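8-demethyl-8-aminoriboflavin-5'-phosphate synthase (Streptomyces davawensis, PDB 5MLD) catalyses replacement of the C-8 methyl group of FMN by an amino group, with glutamate as amino donor, in the biosynthesis of the antibiotic roseoflavin. Local coordinates at residues R13-R18 with V44-I49; P157-A162 with I189-A194; A228-V233 with G247-E252. All coordinates share one frame; numbering follows the deposited sequence.

Interaction 1 of 3, residues R13-R18 with V44-I49; sequences RRSPSR and VIDHDI. With 8DP (8-demethyl-8-aminoriboflavin-5'-phosphate), chain I.
The carboxylate of Asp46 meets the backbone and hydroxyl of Ser15 together. Ser15 N donates to Asp46 OD1 over 2.8 Å in a nearly straight bond (169°), reaching the syn side of that oxygen. Ser15 OG lies 2.6 Å from Asp46 OD2 and takes its syn lone pair, so both carboxylate oxygens are held by one residue and the rotation of the group is fixed. Arg14, with CG anti to its backbone N (chi1 175°), runs past the same aspartate, its CG 3.5 Å from Asp46 OD1. Its guanidinium lays one face over Asp46 CA, and NH1 donates to Asp46 O at 3.1 Å from above the carbonyl plane. The stronger partner of Arg14 is Glu52 of the second subunit, which pairs with NH2. The CG2 methyl of Ile45 makes a van der Waals contact with the backbone carbonyl of Arg13, 3.5 Å from Arg13 O.

The side chain of Arg13 turns from Ile45 and Asp46 to the ligand phosphate, where NH2 donates to O3 of 8DP at 3.0 Å and NE also donates to O3. Asp58 of the second subunit pairs with Arg13 NH1; Arg13 is important for positioning the donor glutamate. As in flavodoxin-like folds, the phosphate-binding loop follows a parallel strand: 13-18 lies in the loop between strand 4-9 and helix 20-34, and the 3-10 turn at 44-46 follows the adjacent strand 38-43.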
loop_
_atom_site.group_PDB
_atom_site.type_symbol
_atom_site.label_atom_id
_atom_site.label_comp_id
_atom_site.label_asym_id
_atom_site.label_seq_id
_atom_site.Cartn_x
_atom_site.Cartn_y
_atom_site.Cartn_z
ATOM N N ARG A 13 -9.534 19.609 10.802
ATOM C CA ARG A 13 -10.370 20.556 11.530
ATOM C C ARG A 13 -9.505 21.668 12.122
ATOM O O ARG A 13 -8.489 21.400 12.764
ATOM C CB ARG A 13 -11.187 19.842 12.609
ATOM C CG ARG A 13 -10.396 19.314 13.801
ATOM C CD ARG A 13 -11.179 18.246 14.549
ATOM N NE ARG A 13 -11.132 16.979 13.838
ATOM C CZ ARG A 13 -12.129 16.449 13.136
ATOM N NH1 ARG A 13 -13.302 17.071 13.037
ATOM N NH2 ARG A 13 -11.936 15.284 12.521
ATOM N N ARG A 14 -9.919 22.912 11.889
ATOM C CA ARG A 14 -9.180 24.089 12.330
ATOM C C ARG A 14 -9.228 24.241 13.850
ATOM O O ARG A 14 -10.247 23.958 14.482
ATOM C CB ARG A 14 -9.783 25.330 11.650
ATOM C CG ARG A 14 -9.219 26.693 12.085
ATOM C CD ARG A 14 -9.750 27.842 11.173
ATOM N NE ARG A 14 -9.262 27.734 9.796
ATOM C CZ ARG A 14 -8.110 28.249 9.376
ATOM N NH1 ARG A 14 -7.335 28.911 10.226
ATOM N NH2 ARG A 14 -7.724 28.101 8.114
ATOM N N SER A 15 -8.124 24.703 14.445
ATOM C CA SER A 15 -8.114 24.952 15.889
ATOM C C SER A 15 -9.195 25.975 16.245
ATOM O O SER A 15 -9.420 26.933 15.494
ATOM C CB SER A 15 -6.752 25.473 16.371
ATOM O OG SER A 15 -5.718 24.557 16.064
ATOM N N PRO A 16 -9.815 25.820 17.419
ATOM C CA PRO A 16 -9.521 24.847 18.487
ATOM C C PRO A 16 -10.379 23.579 18.470
ATOM O O PRO A 16 -10.510 22.948 19.511
ATOM C CB PRO A 16 -9.820 25.650 19.754
ATOM C CG PRO A 16 -11.015 26.484 19.335
ATOM C CD PRO A 16 -10.733 26.876 17.886
ATOM N N SER A 17 -10.975 23.219 17.335
ATOM C CA SER A 17 -11.841 22.050 17.327
ATOM C C SER A 17 -11.071 20.845 17.844
ATOM O O SER A 17 -9.877 20.702 17.590
ATOM C CB SER A 17 -12.384 21.784 15.924
ATOM O OG SER A 17 -13.216 22.850 15.519
ATOM N N ARG A 18 -11.746 20.009 18.623
ATOM C CA ARG A 18 -11.061 18.925 19.308
ATOM C C ARG A 18 -10.635 17.855 18.310
ATOM O O ARG A 18 -11.441 17.389 17.504
ATOM C CB ARG A 18 -11.972 18.340 20.385
ATOM C CG ARG A 18 -11.229 17.428 21.348
ATOM C CD ARG A 18 -12.098 17.067 22.550
ATOM N NE ARG A 18 -13.510 16.894 22.197
ATOM C CZ ARG A 18 -14.417 16.293 22.974
ATOM N NH1 ARG A 18 -14.057 15.785 24.145
ATOM N NH2 ARG A 18 -15.686 16.193 22.578
ATOM N N VAL A 44 -1.290 22.125 10.870
ATOM C CA VAL A 44 -0.957 22.718 9.585
ATOM C C VAL A 44 -2.189 23.304 8.903
ATOM O O VAL A 44 -2.076 24.297 8.177
ATOM C CB VAL A 44 -0.242 21.683 8.688
ATOM C CG1 VAL A 44 1.013 21.155 9.379
ATOM C CG2 VAL A 44 -1.157 20.529 8.369
ATOM N N ILE A 45 -3.377 22.739 9.149
ATOM C CA ILE A 45 -4.592 23.240 8.509
ATOM C C ILE A 45 -4.944 24.644 8.992
ATOM O O ILE A 45 -5.713 25.352 8.325
ATOM C CB ILE A 45 -5.770 22.261 8.730
ATOM C CG1 ILE A 45 -6.892 22.506 7.719
ATOM C CG2 ILE A 45 -6.339 22.348 10.148
ATOM C CD1 ILE A 45 -6.570 22.047 6.336
ATOM N N ASP A 46 -4.407 25.077 10.134
ATOM C CA ASP A 46 -4.663 26.443 10.585
ATOM C C ASP A 46 -3.977 27.471 9.715
ATOM O O ASP A 46 -4.291 28.661 9.818
ATOM C CB ASP A 46 -4.158 26.675 12.007
ATOM C CG ASP A 46 -4.921 25.881 13.046
ATOM O OD1 ASP A 46 -6.032 25.388 12.750
ATOM O OD2 ASP A 46 -4.391 25.747 14.165
ATOM N N HIS A 47 -3.034 27.040 8.895
ATOM C CA HIS A 47 -2.154 27.933 8.168
ATOM C C HIS A 47 -2.441 27.898 6.677
ATOM O O HIS A 47 -2.848 26.873 6.125
ATOM C CB HIS A 47 -0.705 27.550 8.441
ATOM C CG HIS A 47 -0.335 27.710 9.875
ATOM N ND1 HIS A 47 0.056 28.921 10.405
ATOM C CD2 HIS A 47 -0.369 26.834 10.907
ATOM C CE1 HIS A 47 0.274 28.776 11.702
ATOM N NE2 HIS A 47 0.032 27.519 12.028
ATOM N N ASP A 48 -2.204 29.040 6.033
ATOM C CA ASP A 48 -2.509 29.217 4.621
ATOM C C ASP A 48 -1.347 28.668 3.803
ATOM O O ASP A 48 -0.335 29.340 3.615
ATOM C CB ASP A 48 -2.766 30.692 4.338
ATOM C CG ASP A 48 -3.097 30.964 2.895
ATOM O OD1 ASP A 48 -3.612 30.058 2.207
ATOM O OD2 ASP A 48 -2.831 32.097 2.447
ATOM N N ILE A 49 -1.503 27.445 3.294
ATOM C CA ILE A 49 -0.480 26.772 2.496
ATOM C C ILE A 49 -1.070 26.477 1.124
ATOM O O ILE A 49 -2.009 25.683 1.015
ATOM C CB ILE A 49 -0.012 25.466 3.159
ATOM C CG1 ILE A 49 0.492 25.696 4.592
ATOM C CG2 ILE A 49 1.016 24.752 2.277
ATOM C CD1 ILE A 49 1.656 26.617 4.711
HETATM C C4 8DP I . -10.476 8.962 11.079
HETATM C C5 8DP I . -11.659 8.092 10.637
HETATM C C8 8DP I . -12.919 10.547 7.388
HETATM N N3 8DP I . -10.839 7.048 6.531
HETATM C C2 8DP I . -10.160 10.446 13.167
HETATM N N2 8DP I . -13.638 11.774 7.619
HETATM N N1 8DP I . -11.400 7.715 9.184
HETATM C C6 8DP I . -11.789 8.534 8.175
HETATM O O6 8DP I . -12.117 10.571 11.881
HETATM N N4 8DP I . -10.317 5.749 9.886
HETATM C C12 8DP I . -11.524 8.181 6.834
HETATM C C13 8DP I . -10.719 6.577 8.890
HETATM C C14 8DP I . -10.434 6.248 7.557
HETATM C C15 8DP I . -9.730 5.062 7.314
HETATM C C16 8DP I . -9.657 4.643 9.610
HETATM C C1 8DP I . -10.125 11.955 13.435
HETATM C C3 8DP I . -10.749 10.311 11.762
HETATM C C7 8DP I . -12.519 9.717 8.455
HETATM C C9 8DP I . -12.630 10.173 6.043
HETATM O O1 8DP I . -7.406 14.433 14.681
HETATM P P1 8DP I . -8.767 14.051 14.060
HETATM O O2 8DP I . -9.914 14.396 15.073
HETATM O O3 8DP I . -8.999 14.756 12.730
HETATM O O4 8DP I . -8.792 12.450 13.841
HETATM O O5 8DP I . -8.879 9.941 13.313
HETATM O O7 8DP I . -9.289 8.625 10.904
HETATM C C10 8DP I . -13.057 11.048 4.884
HETATM C C11 8DP I . -11.940 9.016 5.785
HETATM O O8 8DP I . -9.401 4.677 6.015
HETATM N N5 8DP I . -9.356 4.294 8.344
HETATM O O9 8DP I . -9.213 3.769 10.634
#

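Interaction 2 of 3, residues P157-A162 with I189-A194; sequences PPNAAA and IRFMVA
Residues 157-162 lead through a turn into strand 161-164 and lie against helix 183-205, with two close backbone approaches: CA of Ala160 is 4.6 Å from CA of Met192, and CA of Ala162 is 5.1 Å from CA of Ile189. Asn159, at the bend, has positive phi and psi (52° and 46°), and its carbonyl faces the helix: Asn159 O lies 3.4 Å from Met192 CA in a CA-H...O contact.

Met192 is the side chain most engaged. Its CG stands anti to the backbone N (chi1 -174°), which brings this methylene to 3.0 Å from Ala160 O, while the bends further out carry the end of the chain away from the 157-162 segment. Met192 also packs on Leu130 of strand 125-132 and Tyr32 of helix 20-34. In strand 161-164, Ala162 CB packs against Ile189, 3.5 Å from Ile189 N and 3.7 Å from Ile189 CG1. On the other flank Asn159 CB meets Phe191 CB at 4.0 Å and approaches the ring obliquely through CD2. The amide of Asn159 serves the tetramer instead: OD1 is bonded to Tyr123 OH and ND2 to Arg151 O, both of the third subunit.

No hydrogen bond crosses between the two segments, though Pro158 O accepts one from Asn195 ND2 further along the helix. Ala162 turns its small CB to the helix, whereas Ala160 meets Met192 through its carbonyl. Turn and strand thus pack on the helix by van der Waals contact with one CA-H...O contact, as expected where a helix is buried on the sheet of a flavodoxin-like fold, while the polar end of Asn159 is committed to subunit assembly.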
loop_
_atom_site.group_PDB
_atom_site.type_symbol
_atom_site.label_atom_id
_atom_site.label_comp_id
_atom_site.label_asym_id
_atom_site.label_seq_id
_atom_site.Cartn_x
_atom_site.Cartn_y
_atom_site.Cartn_z
ATOM N N PRO A 157 14.273 5.266 13.182
ATOM C CA PRO A 157 14.683 4.278 14.169
ATOM C C PRO A 157 13.693 3.129 14.195
ATOM O O PRO A 157 12.645 3.204 13.535
ATOM C CB PRO A 157 14.655 5.073 15.485
ATOM C CG PRO A 157 13.582 6.097 15.266
ATOM C CD PRO A 157 13.537 6.394 13.785
ATOM N N PRO A 158 13.978 2.051 14.920
ATOM C CA PRO A 158 12.961 1.011 15.103
ATOM C C PRO A 158 11.802 1.533 15.924
ATOM O O PRO A 158 11.946 2.456 16.733
ATOM C CB PRO A 158 13.701 -0.090 15.867
ATOM C CG PRO A 158 14.784 0.641 16.584
ATOM C CD PRO A 158 15.226 1.711 15.627
ATOM N N ASN A 159 10.636 0.931 15.688
ATOM C CA ASN A 159 9.420 1.243 16.427
ATOM C C ASN A 159 9.146 2.747 16.411
ATOM O O ASN A 159 8.842 3.372 17.429
ATOM C CB ASN A 159 9.516 0.679 17.845
ATOM C CG ASN A 159 9.765 -0.830 17.842
ATOM O OD1 ASN A 159 10.824 -1.295 18.241
ATOM N ND2 ASN A 159 8.793 -1.593 17.347
ATOM N N ALA A 160 9.275 3.334 15.224
ATOM C CA ALA A 160 9.154 4.772 15.058
ATOM C C ALA A 160 7.727 5.246 14.821
ATOM O O ALA A 160 7.525 6.457 14.714
ATOM C CB ALA A 160 10.020 5.238 13.891
ATOM N N ALA A 161 6.746 4.343 14.714
ATOM C CA ALA A 161 5.365 4.710 14.404
ATOM C C ALA A 161 4.443 4.227 15.515
ATOM O O ALA A 161 4.338 3.016 15.747
ATOM C CB ALA A 161 4.933 4.111 13.066
ATOM N N ALA A 162 3.778 5.167 16.195
ATOM C CA ALA A 162 2.810 4.862 17.242
ATOM C C ALA A 162 1.416 5.289 16.793
ATOM O O ALA A 162 1.265 6.287 16.089
ATOM C CB ALA A 162 3.165 5.574 18.544
ATOM N N ILE A 189 3.961 4.892 21.859
ATOM C CA ILE A 189 4.394 6.289 21.903
ATOM C C ILE A 189 5.718 6.403 22.649
ATOM O O ILE A 189 6.647 7.099 22.208
ATOM C CB ILE A 189 3.303 7.175 22.537
ATOM C CG1 ILE A 189 2.093 7.280 21.600
ATOM C CG2 ILE A 189 3.839 8.570 22.807
ATOM C CD1 ILE A 189 0.908 8.017 22.228
ATOM N N ARG A 190 5.841 5.681 23.760
ATOM C CA ARG A 190 7.073 5.735 24.552
ATOM C C ARG A 190 8.267 5.159 23.793
ATOM O O ARG A 190 9.364 5.740 23.837
ATOM C CB ARG A 190 6.877 5.015 25.882
ATOM C CG ARG A 190 5.950 5.783 26.849
ATOM C CD ARG A 190 5.683 5.013 28.160
ATOM N NE ARG A 190 4.925 5.823 29.117
ATOM C CZ ARG A 190 5.462 6.710 29.954
ATOM N NH1 ARG A 190 6.781 6.900 29.981
ATOM N NH2 ARG A 190 4.681 7.397 30.785
ATOM N N PHE A 191 8.078 4.026 23.105
ATOM C CA PHE A 191 9.117 3.482 22.228
ATOM C C PHE A 191 9.575 4.543 21.236
ATOM O O PHE A 191 10.775 4.790 21.054
ATOM C CB PHE A 191 8.593 2.270 21.430
ATOM C CG PHE A 191 8.298 1.020 22.238
ATOM C CD1 PHE A 191 8.506 0.950 23.606
ATOM C CD2 PHE A 191 7.813 -0.107 21.583
ATOM C CE1 PHE A 191 8.225 -0.209 24.302
ATOM C CE2 PHE A 191 7.531 -1.278 22.265
ATOM C CZ PHE A 191 7.736 -1.333 23.630
ATOM N N MET A 192 8.609 5.163 20.559
ATOM C CA MET A 192 8.931 6.088 19.486
ATOM C C MET A 192 9.727 7.273 20.003
ATOM O O MET A 192 10.711 7.680 19.380
ATOM C CB MET A 192 7.644 6.552 18.807
ATOM C CG MET A 192 7.848 7.403 17.583
ATOM S SD MET A 192 8.057 9.156 17.948
ATOM C CE MET A 192 6.644 9.510 18.986
ATOM N N VAL A 193 9.306 7.851 21.135
ATOM C CA VAL A 193 10.017 9.014 21.672
ATOM C C VAL A 193 11.434 8.630 22.093
ATOM O O VAL A 193 12.405 9.342 21.795
ATOM C CB VAL A 193 9.231 9.620 22.843
ATOM C CG1 VAL A 193 10.083 10.694 23.560
ATOM C CG2 VAL A 193 7.943 10.217 22.316
ATOM N N ALA A 194 11.568 7.513 22.803
ATOM C CA ALA A 194 12.893 7.094 23.257
ATOM C C ALA A 194 13.830 6.865 22.075
ATOM O O ALA A 194 14.991 7.299 22.096
ATOM C CB ALA A 194 12.783 5.833 24.112
#

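Interaction 3 of 3, residues A228-V233 with G247-E252; sequences AIRVNV and GEVKVE
Arg230 reaches across to the 247-252 segment and extends its side chain alongside the carbonyls of Gly247 and Glu248. Its NH2 donates to Glu248 O at 3.0 Å, and NE donates to the same oxygen at 3.2 Å; both bonds are weak, with angles at hydrogen below 130°. Gly247 O lies at the edge of the guanidinium, near its plane, and is 3.1 Å from Arg230 CD. One face of the guanidinium rests over Val249 CA.

Nearer the backbone of Arg230, its aliphatic part packs on Val249: Val249 CG2 is 3.5 Å from Arg230 CG, the two side chains running obliquely to one another. From CG to NE the arginine chain is extended (chi2 -168°, chi3 -170°), which places NE near the carbonyls of Gly247 and Glu248. Val249 CB, with CG1 beside it, meets the methyl of Ala228, CB to CB 4.1 Å. A water closes the gap between the backbones, accepting from Arg230 N at 3.0 Å and donating to Gly247 O at 2.8 Å. Gly247 suits this place, since its backbone conformation would jam a CB against the preceding carbonyl oxygen.

Further out, Leu246 also touches Arg230, and Glu253 of the fourth subunit forms a long, weak ion pair with Arg230 NH1. Strand 226-230 follows helix 212-220 and pairs through Ala228, Ile229 and Arg230 with an antiparallel strand of the fourth subunit, so the sheet runs on across the interface; the irregular 247-252 tail packs beside this strand.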
loop_
_atom_site.group_PDB
_atom_site.type_symbol
_atom_site.label_atom_id
_atom_site.label_comp_id
_atom_site.label_asym_id
_atom_site.label_seq_id
_atom_site.Cartn_x
_atom_site.Cartn_y
_atom_site.Cartn_z
ATOM N N ALA A 228 16.593 2.484 -23.498
ATOM C CA ALA A 228 15.796 2.099 -24.655
ATOM C C ALA A 228 15.562 0.596 -24.640
ATOM O O ALA A 228 16.482 -0.177 -24.362
ATOM C CB ALA A 228 16.473 2.525 -25.964
ATOM N N ILE A 229 14.325 0.191 -24.930
ATOM C CA ILE A 229 13.965 -1.219 -25.035
ATOM C C ILE A 229 12.906 -1.362 -26.117
ATOM O O ILE A 229 12.081 -0.468 -26.318
ATOM C CB ILE A 229 13.438 -1.809 -23.699
ATOM C CG1 ILE A 229 12.260 -0.987 -23.174
ATOM C CG2 ILE A 229 14.555 -1.947 -22.663
ATOM C CD1 ILE A 229 11.377 -1.760 -22.196
ATOM N N ARG A 230 12.920 -2.510 -26.802
ATOM C CA ARG A 230 11.868 -2.838 -27.755
ATOM C C ARG A 230 10.625 -3.356 -27.037
ATOM O O ARG A 230 10.705 -3.963 -25.967
ATOM C CB ARG A 230 12.348 -3.894 -28.752
ATOM C CG ARG A 230 13.541 -3.475 -29.590
ATOM C CD ARG A 230 13.750 -4.447 -30.746
ATOM N NE ARG A 230 15.021 -4.220 -31.424
ATOM C CZ ARG A 230 15.176 -3.383 -32.441
ATOM N NH1 ARG A 230 14.134 -2.691 -32.893
ATOM N NH2 ARG A 230 16.368 -3.239 -33.004
ATOM N N VAL A 231 9.469 -3.126 -27.648
ATOM C CA VAL A 231 8.177 -3.518 -27.092
ATOM C C VAL A 231 7.524 -4.518 -28.035
ATOM O O VAL A 231 7.503 -4.307 -29.253
ATOM C CB VAL A 231 7.257 -2.301 -26.881
ATOM C CG1 VAL A 231 5.914 -2.725 -26.344
ATOM C CG2 VAL A 231 7.918 -1.301 -25.963
ATOM N N ASN A 232 6.991 -5.602 -27.473
ATOM C CA ASN A 232 6.186 -6.539 -28.248
ATOM C C ASN A 232 4.799 -5.931 -28.404
ATOM O O ASN A 232 4.036 -5.860 -27.437
ATOM C CB ASN A 232 6.136 -7.905 -27.565
ATOM C CG ASN A 232 5.259 -8.912 -28.308
ATOM O OD1 ASN A 232 4.680 -8.607 -29.350
ATOM N ND2 ASN A 232 5.172 -10.132 -27.772
ATOM N N VAL A 233 4.472 -5.477 -29.617
ATOM C CA VAL A 233 3.199 -4.816 -29.882
ATOM C C VAL A 233 2.179 -5.766 -30.490
ATOM O O VAL A 233 1.156 -5.317 -31.021
ATOM C CB VAL A 233 3.393 -3.588 -30.782
ATOM C CG1 VAL A 233 4.285 -2.592 -30.095
ATOM C CG2 VAL A 233 3.976 -4.013 -32.154
ATOM N N GLY A 247 15.325 -8.306 -29.307
ATOM C CA GLY A 247 16.439 -7.605 -29.917
ATOM C C GLY A 247 16.764 -6.314 -29.189
ATOM O O GLY A 247 15.856 -5.604 -28.750
ATOM N N GLU A 248 18.045 -5.995 -29.035
ATOM C CA GLU A 248 18.373 -4.734 -28.393
ATOM C C GLU A 248 18.216 -3.577 -29.383
ATOM O O GLU A 248 18.068 -3.768 -30.595
ATOM C CB GLU A 248 19.783 -4.771 -27.807
ATOM C CG GLU A 248 20.866 -5.247 -28.754
ATOM C CD GLU A 248 22.236 -5.246 -28.097
ATOM O OE1 GLU A 248 22.356 -4.696 -26.978
ATOM O OE2 GLU A 248 23.190 -5.794 -28.694
ATOM N N VAL A 249 18.224 -2.360 -28.839
ATOM C CA VAL A 249 18.045 -1.135 -29.608
ATOM C C VAL A 249 19.393 -0.443 -29.738
ATOM O O VAL A 249 20.207 -0.474 -28.809
ATOM C CB VAL A 249 17.022 -0.194 -28.942
ATOM C CG1 VAL A 249 16.719 1.004 -29.839
ATOM C CG2 VAL A 249 15.755 -0.944 -28.581
ATOM N N LYS A 250 19.630 0.179 -30.891
ATOM C CA LYS A 250 20.789 1.035 -31.095
ATOM C C LYS A 250 20.308 2.434 -31.469
ATOM O O LYS A 250 19.350 2.588 -32.237
ATOM C CB LYS A 250 21.735 0.468 -32.168
ATOM C CG LYS A 250 21.159 0.350 -33.574
ATOM C CD LYS A 250 22.251 -0.003 -34.581
ATOM C CE LYS A 250 23.215 1.162 -34.757
ATOM N NZ LYS A 250 22.515 2.475 -34.724
ATOM N N VAL A 251 20.973 3.447 -30.918
ATOM C CA VAL A 251 20.500 4.827 -30.954
ATOM C C VAL A 251 21.183 5.577 -32.091
ATOM O O VAL A 251 22.390 5.424 -32.311
ATOM C CB VAL A 251 20.746 5.508 -29.592
ATOM C CG1 VAL A 251 20.667 7.024 -29.705
ATOM C CG2 VAL A 251 19.745 4.987 -28.572
ATOM N N GLU A 252 20.396 6.395 -32.805
ATOM C CA GLU A 252 20.736 7.139 -34.022
ATOM C C GLU A 252 22.220 7.328 -34.325
ATOM O O GLU A 252 22.890 6.400 -34.794
ATOM C CB GLU A 252 20.077 8.521 -33.968
ATOM C CG GLU A 252 19.286 8.884 -35.216
ATOM C CD GLU A 252 20.140 8.959 -36.464
ATOM O OE1 GLU A 252 21.326 9.330 -36.358
ATOM O OE2 GLU A 252 19.620 8.644 -37.553
HETATM O O HOH W 1 15.281 -4.267 -26.328
#

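How the interactions relate
The three contacts follow one another along the chain and none touches another. Interaction 1 is the one at the flavin: Arg13 binds the phosphate of 8DP directly. Interaction 2 lies about 26 Å from it, centre to centre, on another part of the flavodoxin-like domain, and the side chain of Ile189 is about 13 Å from a bound 8DP; both contacts touch the third subunit. Interaction 3 stands apart, its centre about 52 Å from that of interaction 1 and about 48 Å from that of interaction 2, across the chain's centre from both. Even so, the side chain of Ile229 is about 11 Å from a bound 8DP and from that of Tyr240, which binds FMN.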